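Local atomic coordinates of Phthiocerol/phenolphthiocerol synthesis polyketide synthase type I PpsC (Mycobacterium tuberculosis, PDB entry 5NJI), a protein that probably dehydrates beta-hydroxyacyl intermediates in phthiocerol and phenolphthiocerol synthesis, its polyketide synthase dehydratase domain here holding a twelve-carbon enoyl-CoA. Residues 92-97 with 146-151; 271-276 with 307-312. The protein carries 1 engineered substitution. One frame throughout, in Å; residues are numbered along the deposited sequence.

Contact 1 of 2, residues 92-97 with 146-151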
# COMPACT_ATOMS: atom_id res chain seq x y z
N PRO A 92 -13.48 7.65 -6.58
CA PRO A 92 -14.76 7.65 -5.86
C PRO A 92 -14.70 7.14 -4.44
O PRO A 92 -15.69 7.33 -3.71
CB PRO A 92 -15.63 6.70 -6.70
CG PRO A 92 -14.91 6.46 -7.94
CD PRO A 92 -13.46 6.68 -7.69
N TRP A 93 -13.61 6.49 -4.03
CA TRP A 93 -13.59 5.66 -2.84
C TRP A 93 -12.49 6.08 -1.88
O TRP A 93 -11.48 6.66 -2.28
CB TRP A 93 -13.34 4.17 -3.17
CG TRP A 93 -14.11 3.69 -4.34
CD1 TRP A 93 -13.63 3.42 -5.58
CD2 TRP A 93 -15.51 3.45 -4.39
NE1 TRP A 93 -14.65 3.02 -6.40
CE2 TRP A 93 -15.82 3.03 -5.69
CE3 TRP A 93 -16.54 3.55 -3.45
CZ2 TRP A 93 -17.11 2.71 -6.08
CZ3 TRP A 93 -17.82 3.24 -3.83
CH2 TRP A 93 -18.10 2.83 -5.13
N MET A 94 -12.70 5.72 -0.62
CA MET A 94 -11.66 5.69 0.39
C MET A 94 -11.66 4.31 1.03
O MET A 94 -12.64 3.57 0.93
CB MET A 94 -11.87 6.78 1.45
CG MET A 94 -13.07 6.51 2.39
SD MET A 94 -13.27 7.90 3.54
CE MET A 94 -12.23 7.33 4.88
N ILE A 95 -10.57 3.95 1.67
CA ILE A 95 -10.53 2.74 2.47
C ILE A 95 -10.69 3.14 3.93
O ILE A 95 -9.80 3.76 4.52
CB ILE A 95 -9.23 1.95 2.27
CG1 ILE A 95 -9.08 1.61 0.79
CG2 ILE A 95 -9.29 0.68 3.12
CD1 ILE A 95 -7.75 0.98 0.42
N SER A 96 -11.83 2.76 4.51
CA SER A 96 -12.05 3.04 5.93
C SER A 96 -11.13 2.21 6.81
O SER A 96 -10.54 2.73 7.77
CB SER A 96 -13.51 2.76 6.31
OG SER A 96 -14.39 3.53 5.53
N GLU A 97 -10.98 0.93 6.49
CA GLU A 97 -10.19 0.01 7.28
C GLU A 97 -9.72 -1.12 6.37
O GLU A 97 -10.49 -1.63 5.56
CB GLU A 97 -11.00 -0.56 8.45
CG GLU A 97 -10.29 -1.53 9.37
CD GLU A 97 -11.25 -2.18 10.35
OE1 GLU A 97 -12.43 -1.77 10.40
OE2 GLU A 97 -10.83 -3.10 11.08
N ARG A 146 -17.59 5.52 0.14
CA ARG A 146 -17.47 6.70 -0.71
C ARG A 146 -16.48 7.70 -0.13
O ARG A 146 -16.41 7.90 1.08
CB ARG A 146 -18.85 7.36 -0.89
CG ARG A 146 -19.81 6.60 -1.80
CD ARG A 146 -19.33 6.56 -3.25
NE ARG A 146 -19.93 7.61 -4.07
CZ ARG A 146 -21.00 7.46 -4.85
NH1 ARG A 146 -21.61 6.28 -4.93
NH2 ARG A 146 -21.46 8.48 -5.55
N ALA A 147 -15.69 8.29 -1.01
CA ALA A 147 -14.60 9.17 -0.62
C ALA A 147 -15.12 10.41 0.10
O ALA A 147 -16.12 11.01 -0.30
CB ALA A 147 -13.82 9.60 -1.85
N GLU A 148 -14.41 10.79 1.13
CA GLU A 148 -14.54 12.11 1.75
C GLU A 148 -13.64 13.10 1.02
O GLU A 148 -12.43 12.84 0.87
CB GLU A 148 -14.16 12.05 3.21
CG GLU A 148 -15.10 11.22 4.08
CD GLU A 148 -14.57 11.00 5.49
OE1 GLU A 148 -13.34 11.01 5.68
OE2 GLU A 148 -15.40 10.83 6.41
N PRO A 149 -14.16 14.24 0.57
CA PRO A 149 -13.31 15.21 -0.12
C PRO A 149 -12.21 15.76 0.77
O PRO A 149 -12.30 15.75 2.00
CB PRO A 149 -14.29 16.32 -0.52
CG PRO A 149 -15.60 15.64 -0.60
CD PRO A 149 -15.59 14.60 0.48
N LEU A 150 -11.15 16.22 0.12
CA LEU A 150 -10.07 16.89 0.83
C LEU A 150 -10.59 18.22 1.34
O LEU A 150 -11.14 19.02 0.58
CB LEU A 150 -8.86 17.09 -0.09
CG LEU A 150 -7.65 17.82 0.52
CD1 LEU A 150 -7.05 17.01 1.66
CD2 LEU A 150 -6.61 18.10 -0.56
N ALA A 151 -10.41 18.44 2.63
CA ALA A 151 -10.85 19.67 3.26
C ALA A 151 -9.68 20.62 3.43
O ALA A 151 -8.57 20.20 3.78
CB ALA A 151 -11.47 19.38 4.63
O HOH W 1 -17.80 9.06 -4.29
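Arg-146 meets Trp-93 as an antiparallel non-hydrogen-bonded pair whose side chains splay apart, yet the arginine chain, bent at CG and again at CD, brings its CD to 3.7 Å from CZ3 of Trp-93. The guanidinium beyond it, its plane 83° from that of the ring, makes no stack with the indole. A water ties the same side chain to 92-97: it accepts from NE of Arg-146 (2.6 Å) and donates to O of Pro-92 (2.8 Å), while NH1 makes a salt bridge with Glu-120. The single direct hydrogen bond between the segments follows at Ala-147, whose N reaches O of Pro-92 at 2.9 Å, with the donor tilted 35° from the carbonyl plane. That oxygen thus takes two bonds, one from the chain and one from the water, and CA of Arg-146 adds a CH...O contact. The methyl group of Ala-147 packs against the carbonyl of Pro-92, its CB 3.5 Å from the O atom. At Glu-148 the contact passes to Met-94. A chi1 of 71° sets CG of the methionine between its backbone N and carbonyl carbon, where it lies 3.8 Å from O of Arg-146, and SD then meets OE1 of Glu-148 at 3.8 Å. Trp-93 lies against helix 70-84, where its NE1 bonds Thr-82. This is where strand 136-146 parts from its neighbour 93-100, at an end of a sheet curved around a helix, as expected for the first hotdog of the double-hotdog fold of polyketide synthase dehydratases.

Contact 2 of 2, residues 271-276 with 307-312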
# COMPACT_ATOMS: atom_id res chain seq x y z
N HIS A 271 -6.98 7.72 1.88
CA HIS A 271 -7.62 8.68 1.01
C HIS A 271 -6.78 8.88 -0.24
O HIS A 271 -5.57 9.09 -0.14
CB HIS A 271 -7.80 10.02 1.73
CG HIS A 271 -8.43 9.89 3.07
ND1 HIS A 271 -9.80 9.84 3.25
CD2 HIS A 271 -7.88 9.79 4.31
CE1 HIS A 271 -10.07 9.72 4.54
NE2 HIS A 271 -8.92 9.68 5.20
N VAL A 272 -7.43 8.81 -1.40
CA VAL A 272 -6.77 8.94 -2.69
C VAL A 272 -7.48 10.06 -3.45
O VAL A 272 -8.67 9.96 -3.74
CB VAL A 272 -6.80 7.64 -3.50
CG1 VAL A 272 -5.88 7.76 -4.68
CG2 VAL A 272 -6.42 6.47 -2.61
N TYR A 273 -6.74 11.11 -3.76
CA TYR A 273 -7.34 12.29 -4.36
C TYR A 273 -6.97 12.47 -5.82
O TYR A 273 -7.59 13.31 -6.49
CB TYR A 273 -6.95 13.54 -3.57
CG TYR A 273 -7.34 13.47 -2.11
CD1 TYR A 273 -8.67 13.37 -1.72
CD2 TYR A 273 -6.37 13.53 -1.11
CE1 TYR A 273 -9.01 13.29 -0.38
CE2 TYR A 273 -6.71 13.44 0.21
CZ TYR A 273 -8.02 13.35 0.58
OH TYR A 273 -8.29 13.29 1.93
N GLY A 274 -5.97 11.76 -6.30
CA GLY A 274 -5.57 11.82 -7.69
C GLY A 274 -4.62 10.69 -8.01
O GLY A 274 -4.49 9.74 -7.24
N ASP A 275 -3.97 10.81 -9.16
CA ASP A 275 -3.02 9.80 -9.63
C ASP A 275 -1.74 9.89 -8.81
O ASP A 275 -0.94 10.83 -8.97
CB ASP A 275 -2.75 10.00 -11.12
CG ASP A 275 -1.73 9.03 -11.68
OD1 ASP A 275 -1.16 8.22 -10.92
OD2 ASP A 275 -1.48 9.07 -12.90
N ILE A 276 -1.52 8.92 -7.91
CA ILE A 276 -0.40 9.03 -6.99
C ILE A 276 0.95 8.85 -7.66
O ILE A 276 1.98 9.19 -7.06
CB ILE A 276 -0.58 8.08 -5.78
CG1 ILE A 276 -0.49 6.62 -6.16
CG2 ILE A 276 -1.92 8.33 -5.09
CD1 ILE A 276 -0.19 5.71 -4.94
N LEU A 307 -2.10 13.86 -2.79
CA LEU A 307 -2.59 12.81 -3.66
C LEU A 307 -3.01 11.58 -2.89
O LEU A 307 -3.95 10.90 -3.28
CB LEU A 307 -1.49 12.39 -4.65
CG LEU A 307 -0.90 13.50 -5.52
CD1 LEU A 307 0.29 12.97 -6.31
CD2 LEU A 307 -1.97 14.03 -6.45
N LEU A 308 -2.27 11.27 -1.82
CA LEU A 308 -2.52 10.12 -0.98
C LEU A 308 -2.38 10.56 0.46
O LEU A 308 -1.36 11.16 0.83
CB LEU A 308 -1.53 8.98 -1.27
CG LEU A 308 -1.63 7.76 -0.36
CD1 LEU A 308 -2.88 7.00 -0.67
CD2 LEU A 308 -0.41 6.89 -0.53
N VAL A 309 -3.37 10.29 1.30
CA VAL A 309 -3.25 10.51 2.73
C VAL A 309 -3.61 9.21 3.41
O VAL A 309 -4.72 8.71 3.21
CB VAL A 309 -4.17 11.64 3.23
CG1 VAL A 309 -4.12 11.76 4.75
CG2 VAL A 309 -3.78 12.95 2.58
N VAL A 310 -2.69 8.65 4.20
CA VAL A 310 -2.98 7.49 5.03
C VAL A 310 -3.06 7.96 6.48
O VAL A 310 -2.04 8.34 7.07
CB VAL A 310 -1.91 6.40 4.88
CG1 VAL A 310 -2.28 5.18 5.71
CG2 VAL A 310 -1.76 6.03 3.44
N ASP A 311 -4.27 7.91 7.06
CA ASP A 311 -4.48 8.43 8.41
C ASP A 311 -3.78 7.57 9.46
O ASP A 311 -3.20 8.11 10.42
CB ASP A 311 -5.98 8.51 8.74
CG ASP A 311 -6.75 9.54 7.92
OD1 ASP A 311 -6.17 10.48 7.34
OD2 ASP A 311 -8.00 9.42 7.90
N GLU A 312 -3.88 6.25 9.35
CA GLU A 312 -3.20 5.33 10.26
C GLU A 312 -2.62 4.16 9.50
O GLU A 312 -3.33 3.48 8.75
CB GLU A 312 -4.15 4.77 11.33
CG GLU A 312 -4.74 5.81 12.24
CD GLU A 312 -5.74 5.22 13.24
OE1 GLU A 312 -5.96 3.99 13.19
OE2 GLU A 312 -6.29 5.98 14.05
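His-271 and Asp-311 make the one polar side-chain link between these segments: NE2 donates to OD2 over 2.9 Å. The acceptor lies in the plane of the imidazole, at its edge, whereas the donor approaches the carboxylate from above, 45° out of its plane; ring and carboxylate planes are 50° apart. With chi1 at -50°, CG of His-271 sits anti to its own carbonyl carbon, and the ring runs past O of Val-309, 3.5 Å from CD2, on its way to the aspartate. Antiparallel pairing with 307-309 holds the backbone of His-271. N of His-271 gives a nearly straight bond to O of Val-309 (2.8 Å), N of Val-309 returns one to O of His-271 (2.9 Å), and N of Tyr-273 continues the pattern to O of Leu-307 (2.8 Å).

Side chains divide between the two faces of the strand pair. Alongside His-271 and Val-309, the phenol of Tyr-273 turns the edge of its ring to the valine, CE2 lying 3.8 Å from CG2. On the other face Val-272 is beside Leu-308, which continues to Met-229 of helix 226-234. Past the strand end the chain curls back, bringing CG2 of Ile-276 to 3.9 Å from CB of Leu-308, while CD1 of Leu-307 rests near O of Asp-275. Further out, Leu-307 and Leu-308 both face Leu-299 in a classic beta bulge, and Asp-311 is held by backbone pairing with Gly-269 where the strand turns a corner.

The bond from His-271 to Asp-311 requires a proton on NE2, which the carboxylate would probably favour there, and the same negative charge could raise the basicity of the imidazole.

In the fold
Contacts 1 and 2 have centres 9 Å apart and meet through neighbouring strands 93-100 and 262-272, whose backbones pair at Ile-95 and Val-270. This probably marks the seam at which the two hotdog halves of the dehydratase join. Across it, CE1 of His-271 is approached by both Met-94 and Glu-148, OE1 of Glu-148 at 3.7 Å, and the ring of Tyr-273 packs against the departing chain, its CE1 3.7 Å from N of Leu-150. Both contacts lie on the same side of the chain's centre. The side chain of Leu-308, in contact 2, is about 11 Å from the bound enoyl-CoA, so contact 2 stands back from the ligand.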